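PDB 3VW4: Rep from Escherichia coli, which probably initiates replication of plasmid ColE2-P9, this DNA-binding domain binding the replication origin and taking part in unwinding its duplex. Local coordinates for residues Q34-V39 with S65-T70; R42-N47 with A57-I62. All blocks are in the same frame, centred on the assembly; numbering follows the deposited sequence.

Overall arrangement
Both contacts join the same two helices, 32-49 and 56-73, and both lie in the range assigned to the Primase C-terminal 1 family. Along the chain the segments follow the order 34-39, 42-47, 57-62 and 65-70, so contact 2, close to the turn between the helices, is nested within the loop closed by contact 1. Their centres are 11 Å apart. Helix 7-24 packs against both levels of the pair. The origin DNA is met by helix 56-73, where Ser-65 and Tyr-69 reach bases beside contact 1 and Ile-62 of contact 2 packs on a guanine. The two interfaces thus hold the DNA-facing helix 56-73 against helix 32-49.

Contact 1: Q34-V39 with S65-T70; sequences QWLDAV and SIAKYT. With nucleotides of chain D.
The hydroxyl oxygen OG1 of Thr-70 is gripped twice, receiving a hydrogen bond from the indole of Trp-35 and giving one to the backbone of its own helix. Trp-35 NE1 meets Thr-70 OG1 at 2.7 Å with a fairly straight N-H (161°), and the oxygen sits at the ring edge only 2° out of the indole plane. With chi1 at 61°, OG1 lies between the backbone N and carbonyl carbon of Thr-70, from where it also reaches Ile-66 O, 2.8 Å from OG1. That carbonyl takes Thr-70 N as well, the two donors arriving from opposite faces of its plane.

Apolar contacts fill the rest of the interface between segments 34-39 and 65-70. The methyl CB of Ala-67 points into the opposing helix, touching Trp-35 CD1 at 3.9 Å, Leu-36 CD2 at a similar distance and, more loosely, Val-39. Val-39 CG1 packs on Ile-66 CB, while its CG2 lies over the rim of one indole face. Helix 7-24 adds to this core, with Ala-21 against Trp-35 and Ile-66.

On its DNA side, segment 65-70 meets chain D. Ser-65 OG donates to N7 of DG1 of chain D at 3.0 Å, while N6 of DA2 of chain D makes weak bonds to Ser-65 O and OG. The phenol ring of Tyr-69 lies flat against that adenine, whose C5 sits 3.4 Å above the ring centre. An alanine in place of Tyr-69 would probably leave this base face without its aromatic partner and the methyl of DT3 of chain D without the phenol oxygen. The chemistry implies a divided helix: an inner side fixed by one indole bond and methyl packing, and an outer side that stacks on one purine and, through Ser-65, probably helps to recognise the polar edges of two.

Contact 2: R42-N47 with A57-I62; sequences RVEMYN and AECRAI
Val-43 and Cys-59 bring together the two arms of a helical hairpin, in which helices 32-49 and 56-73 are joined by a short connection. The two segments run at 132° to one another, and their axes approach to 9.2 Å. Hairpin and helix 7-24 together form the compact helical part of this DNA-binding domain.

The apolar contacts centre on Val-43. Both of its methyls touch Ile-62 CG1, Val-43 CG2 lying 3.9 Å from it, with the two branched side chains crossing obliquely. Val-43 CG1, anti to the backbone N (chi1 -179°), also rests against the backbone oxygen of Cys-59, and stands 4.1 Å from Cys-59 SG. Ile-62 has further neighbours in Asn-10 of helix 7-24 and a guanine base of the bound DNA, linking this layer of the protein to the nucleic acid.

Charged side chains contribute mainly through their aliphatic parts. Glu-44 lays its CG against Cys-59 CB at 4.0 Å, and the chain beyond is extended. Its carboxylate does not touch Arg-60: OE2 of Glu-44 remains 5.3 Å from NE of Arg-60, so any mutual attraction is probably a long-range one rather than an ion pair. Helix 56-73 is also tied to helix 7-24 by Glu-58 OE2, which bonds Asn-10 ND2.

The polar group that meets the opposing segment most closely is the amide of Asn-47. Its OD1 accepts from the backbone N of Leu-54, in the connection between the helices, and ND2 also has a hydrogen-bond partner elsewhere, which accounts for both polar ends of a buried side chain. Against this tethered amide lies the thiol: Cys-59 SG packs beside the amide carbon CG of Asn-47 at 3.6 Å and beside ND2 of the same group at 3.4 Å.

Contact 1: Q34-V39 with S65-T70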
# COMPACT_ATOMS: atom_id res chain seq x y z
N GLN A 34 -7.72 5.30 -21.18
CA GLN A 34 -7.06 6.43 -20.54
C GLN A 34 -5.83 5.96 -19.75
O GLN A 34 -4.80 6.59 -19.74
CB GLN A 34 -8.03 7.23 -19.67
CG GLN A 34 -9.00 8.12 -20.40
CD GLN A 34 -8.46 8.81 -21.61
OE1 GLN A 34 -9.02 8.68 -22.66
NE2 GLN A 34 -7.40 9.55 -21.48
N TRP A 35 -5.97 4.82 -19.11
CA TRP A 35 -4.90 4.21 -18.36
C TRP A 35 -3.75 3.89 -19.29
O TRP A 35 -2.59 4.02 -18.97
CB TRP A 35 -5.50 2.95 -17.73
CG TRP A 35 -4.52 2.20 -16.87
CD1 TRP A 35 -4.21 0.85 -16.94
CD2 TRP A 35 -3.74 2.74 -15.75
NE1 TRP A 35 -3.27 0.53 -15.97
CE2 TRP A 35 -2.95 1.66 -15.24
CE3 TRP A 35 -3.61 4.01 -15.17
CZ2 TRP A 35 -2.07 1.84 -14.23
CZ3 TRP A 35 -2.69 4.18 -14.13
CH2 TRP A 35 -1.97 3.10 -13.67
N LEU A 36 -4.06 3.50 -20.51
CA LEU A 36 -3.00 3.09 -21.40
C LEU A 36 -2.20 4.32 -21.67
O LEU A 36 -0.96 4.27 -21.59
CB LEU A 36 -3.54 2.55 -22.68
CG LEU A 36 -2.76 1.57 -23.51
CD1 LEU A 36 -3.05 1.88 -24.98
CD2 LEU A 36 -1.26 1.56 -23.21
N ASP A 37 -2.87 5.44 -21.97
CA ASP A 37 -2.17 6.65 -22.26
C ASP A 37 -1.39 7.12 -21.03
O ASP A 37 -0.18 7.42 -21.14
CB ASP A 37 -3.11 7.68 -22.83
CG ASP A 37 -3.64 7.29 -24.25
OD1 ASP A 37 -3.02 6.36 -24.98
OD2 ASP A 37 -4.69 7.99 -24.69
N ALA A 38 -2.01 7.00 -19.86
CA ALA A 38 -1.36 7.40 -18.63
C ALA A 38 -0.01 6.71 -18.40
O ALA A 38 0.98 7.42 -18.05
CB ALA A 38 -2.25 7.23 -17.42
N VAL A 39 0.06 5.39 -18.61
CA VAL A 39 1.22 4.66 -18.25
C VAL A 39 2.34 4.92 -19.26
O VAL A 39 3.47 5.30 -18.88
CB VAL A 39 0.88 3.21 -18.18
CG1 VAL A 39 2.12 2.31 -18.24
CG2 VAL A 39 0.03 3.00 -16.94
N SER A 65 2.38 -3.05 -22.10
CA SER A 65 2.58 -4.18 -21.25
C SER A 65 2.09 -3.93 -19.82
O SER A 65 1.33 -4.73 -19.29
CB SER A 65 4.05 -4.56 -21.21
OG SER A 65 4.17 -5.84 -20.60
N ILE A 66 2.51 -2.82 -19.20
CA ILE A 66 2.18 -2.59 -17.81
C ILE A 66 0.68 -2.36 -17.66
O ILE A 66 -0.00 -2.81 -16.69
CB ILE A 66 3.01 -1.43 -17.24
CG1 ILE A 66 4.50 -1.82 -17.36
CG2 ILE A 66 2.63 -1.17 -15.80
CD1 ILE A 66 5.48 -0.75 -16.96
N ALA A 67 0.16 -1.66 -18.66
CA ALA A 67 -1.18 -1.18 -18.55
C ALA A 67 -2.12 -2.34 -18.82
O ALA A 67 -3.15 -2.42 -18.20
CB ALA A 67 -1.40 -0.07 -19.51
N LYS A 68 -1.76 -3.28 -19.69
CA LYS A 68 -2.68 -4.39 -19.83
C LYS A 68 -2.65 -5.25 -18.62
O LYS A 68 -3.72 -5.56 -18.07
CB LYS A 68 -2.42 -5.23 -21.02
CG LYS A 68 -2.77 -4.52 -22.28
CD LYS A 68 -1.82 -4.95 -23.38
CE LYS A 68 -2.03 -6.41 -23.74
NZ LYS A 68 -3.36 -6.62 -24.46
N TYR A 69 -1.48 -5.56 -18.11
CA TYR A 69 -1.40 -6.40 -16.94
C TYR A 69 -2.15 -5.79 -15.77
O TYR A 69 -3.02 -6.45 -15.21
CB TYR A 69 0.06 -6.65 -16.62
CG TYR A 69 0.40 -7.57 -15.53
CD1 TYR A 69 0.48 -7.13 -14.20
CD2 TYR A 69 0.70 -8.91 -15.80
CE1 TYR A 69 0.81 -8.04 -13.18
CE2 TYR A 69 1.03 -9.80 -14.79
CZ TYR A 69 1.10 -9.35 -13.49
OH TYR A 69 1.49 -10.22 -12.50
N THR A 70 -1.87 -4.53 -15.47
CA THR A 70 -2.44 -3.89 -14.30
C THR A 70 -3.93 -3.62 -14.47
O THR A 70 -4.68 -3.78 -13.53
CB THR A 70 -1.77 -2.59 -13.96
OG1 THR A 70 -1.96 -1.72 -15.09
CG2 THR A 70 -0.35 -2.76 -13.62
P DA D 2 7.75 -12.07 -13.93
OP1 DA D 2 8.82 -12.75 -13.23
OP2 DA D 2 6.53 -12.79 -14.46
O5' DA D 2 7.26 -10.98 -12.85
C5' DA D 2 8.06 -9.85 -12.41
C4' DA D 2 7.26 -8.97 -11.46
O4' DA D 2 6.39 -8.03 -12.16
C3' DA D 2 6.30 -9.69 -10.52
O3' DA D 2 6.01 -8.77 -9.50
C2' DA D 2 5.07 -9.85 -11.41
C1' DA D 2 5.05 -8.53 -12.18
N9 DA D 2 4.62 -8.55 -13.58
C8 DA D 2 4.63 -9.55 -14.52
N7 DA D 2 4.19 -9.17 -15.70
C5 DA D 2 3.94 -7.82 -15.54
C6 DA D 2 3.53 -6.82 -16.44
N6 DA D 2 3.24 -7.04 -17.73
N1 DA D 2 3.38 -5.57 -15.95
C2 DA D 2 3.61 -5.35 -14.66
N3 DA D 2 4.03 -6.19 -13.73
C4 DA D 2 4.20 -7.42 -14.24
P DG D 1 5.01 -10.89 -19.43
OP1 DG D 1 5.28 -11.34 -20.84
OP2 DG D 1 3.67 -10.26 -19.06
O5' DG D 1 5.59 -11.86 -18.28
C5' DG D 1 6.90 -12.47 -18.33
C4' DG D 1 7.92 -11.61 -17.61
O4' DG D 1 8.31 -10.50 -18.45
C3' DG D 1 7.51 -11.01 -16.26
O3' DG D 1 8.39 -11.54 -15.26
C2' DG D 1 7.80 -9.52 -16.38
C1' DG D 1 8.56 -9.34 -17.68
N9 DG D 1 8.15 -8.21 -18.49
C8 DG D 1 6.90 -7.98 -19.01
N7 DG D 1 6.84 -6.93 -19.77
C5 DG D 1 8.15 -6.45 -19.80
C6 DG D 1 8.70 -5.29 -20.41
O6 DG D 1 8.14 -4.46 -21.14
N1 DG D 1 10.05 -5.17 -20.16
C2 DG D 1 10.79 -6.03 -19.39
N2 DG D 1 12.09 -5.73 -19.26
N3 DG D 1 10.28 -7.08 -18.76
C4 DG D 1 8.98 -7.25 -19.03
P DT D 3 5.10 -9.26 -8.28
OP1 DT D 3 5.67 -8.63 -7.09
OP2 DT D 3 4.83 -10.72 -8.21
O5' DT D 3 3.59 -8.78 -8.49
C5' DT D 3 3.32 -7.45 -9.00
C4' DT D 3 2.15 -6.87 -8.25
O4' DT D 3 0.96 -7.43 -8.83
C3' DT D 3 2.11 -7.25 -6.77
O3' DT D 3 1.62 -6.16 -6.01
C2' DT D 3 1.14 -8.42 -6.72
C1' DT D 3 0.23 -8.18 -7.88
N1 DT D 3 -0.27 -9.37 -8.56
C2 DT D 3 -1.63 -9.46 -8.71
O2 DT D 3 -2.41 -8.62 -8.28
N3 DT D 3 -2.07 -10.61 -9.31
C4 DT D 3 -1.29 -11.61 -9.84
O4 DT D 3 -1.83 -12.56 -10.40
C5 DT D 3 0.13 -11.47 -9.64
C7 DT D 3 1.04 -12.57 -10.10
C6 DT D 3 0.57 -10.36 -9.03

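Contact 2: R42-N47 with A57-I62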
# COMPACT_ATOMS: atom_id res chain seq x y z
N ARG A 42 3.94 8.04 -18.40
CA ARG A 42 4.92 7.87 -17.34
C ARG A 42 6.23 7.16 -17.80
O ARG A 42 7.33 7.49 -17.32
CB ARG A 42 4.33 7.26 -16.09
CG ARG A 42 5.41 7.17 -15.07
CD ARG A 42 5.01 7.53 -13.65
NE ARG A 42 4.66 8.91 -13.45
CZ ARG A 42 4.88 9.57 -12.32
NH1 ARG A 42 5.50 8.99 -11.31
NH2 ARG A 42 4.50 10.83 -12.20
N VAL A 43 6.12 6.29 -18.78
CA VAL A 43 7.31 5.68 -19.34
C VAL A 43 8.08 6.75 -20.08
O VAL A 43 9.32 6.81 -19.96
CB VAL A 43 7.03 4.49 -20.31
CG1 VAL A 43 8.36 3.93 -20.80
CG2 VAL A 43 6.21 3.38 -19.65
N GLU A 44 7.39 7.61 -20.82
CA GLU A 44 8.06 8.72 -21.48
C GLU A 44 8.74 9.72 -20.51
O GLU A 44 9.75 10.29 -20.84
CB GLU A 44 7.11 9.42 -22.45
CG GLU A 44 6.95 8.55 -23.64
CD GLU A 44 5.80 8.93 -24.57
OE1 GLU A 44 4.81 9.67 -24.19
OE2 GLU A 44 5.85 8.44 -25.74
N MET A 45 8.21 9.91 -19.32
CA MET A 45 8.82 10.91 -18.51
C MET A 45 10.16 10.37 -17.98
O MET A 45 11.16 11.09 -17.98
CB MET A 45 7.88 11.41 -17.38
CG MET A 45 8.51 12.28 -16.32
SD MET A 45 7.60 12.06 -14.76
CE MET A 45 7.87 10.29 -14.39
N TYR A 46 10.19 9.09 -17.60
CA TYR A 46 11.49 8.53 -17.18
C TYR A 46 12.50 8.46 -18.32
O TYR A 46 13.69 8.68 -18.11
CB TYR A 46 11.38 7.17 -16.45
CG TYR A 46 10.66 7.25 -15.15
CD1 TYR A 46 11.17 7.95 -14.07
CD2 TYR A 46 9.45 6.64 -15.01
CE1 TYR A 46 10.46 8.02 -12.87
CE2 TYR A 46 8.75 6.68 -13.84
CZ TYR A 46 9.24 7.37 -12.76
OH TYR A 46 8.44 7.38 -11.59
N ASN A 47 12.01 8.17 -19.51
CA ASN A 47 12.84 7.93 -20.64
C ASN A 47 13.58 9.20 -21.00
O ASN A 47 14.71 9.17 -21.40
CB ASN A 47 11.99 7.42 -21.78
CG ASN A 47 12.80 7.05 -22.98
OD1 ASN A 47 13.69 6.23 -22.90
ND2 ASN A 47 12.47 7.62 -24.13
N ALA A 57 8.30 4.45 -29.98
CA ALA A 57 7.75 3.09 -30.15
C ALA A 57 8.12 2.16 -28.99
O ALA A 57 7.26 1.36 -28.54
CB ALA A 57 8.15 2.45 -31.46
N GLU A 58 9.34 2.24 -28.49
CA GLU A 58 9.68 1.29 -27.42
C GLU A 58 8.96 1.60 -26.10
O GLU A 58 8.40 0.70 -25.46
CB GLU A 58 11.20 1.12 -27.24
CG GLU A 58 11.60 -0.01 -26.26
CD GLU A 58 12.99 -0.59 -26.53
OE1 GLU A 58 13.71 -0.02 -27.45
OE2 GLU A 58 13.37 -1.61 -25.89
N CYS A 59 8.98 2.88 -25.72
CA CYS A 59 8.12 3.43 -24.71
C CYS A 59 6.67 2.96 -24.76
O CYS A 59 6.15 2.52 -23.72
CB CYS A 59 8.16 4.91 -24.80
SG CYS A 59 9.78 5.58 -24.29
N ARG A 60 6.05 2.97 -25.93
CA ARG A 60 4.66 2.46 -26.06
C ARG A 60 4.56 1.02 -25.72
O ARG A 60 3.64 0.62 -24.96
CB ARG A 60 4.02 2.72 -27.41
CG ARG A 60 3.94 4.21 -27.72
CD ARG A 60 3.16 4.63 -28.97
NE ARG A 60 4.00 5.54 -29.79
CZ ARG A 60 4.50 5.22 -30.99
NH1 ARG A 60 4.24 4.01 -31.50
NH2 ARG A 60 5.26 6.08 -31.70
N ALA A 61 5.48 0.23 -26.23
CA ALA A 61 5.44 -1.20 -25.99
C ALA A 61 5.56 -1.48 -24.47
O ALA A 61 4.71 -2.17 -23.92
CB ALA A 61 6.53 -1.92 -26.80
N ILE A 62 6.55 -0.88 -23.78
CA ILE A 62 6.73 -1.21 -22.38
C ILE A 62 5.49 -0.72 -21.60
O ILE A 62 4.97 -1.36 -20.64
CB ILE A 62 8.14 -0.84 -21.74
CG1 ILE A 62 7.97 0.08 -20.63
CG2 ILE A 62 9.29 -0.36 -22.64
CD1 ILE A 62 7.75 -0.78 -19.46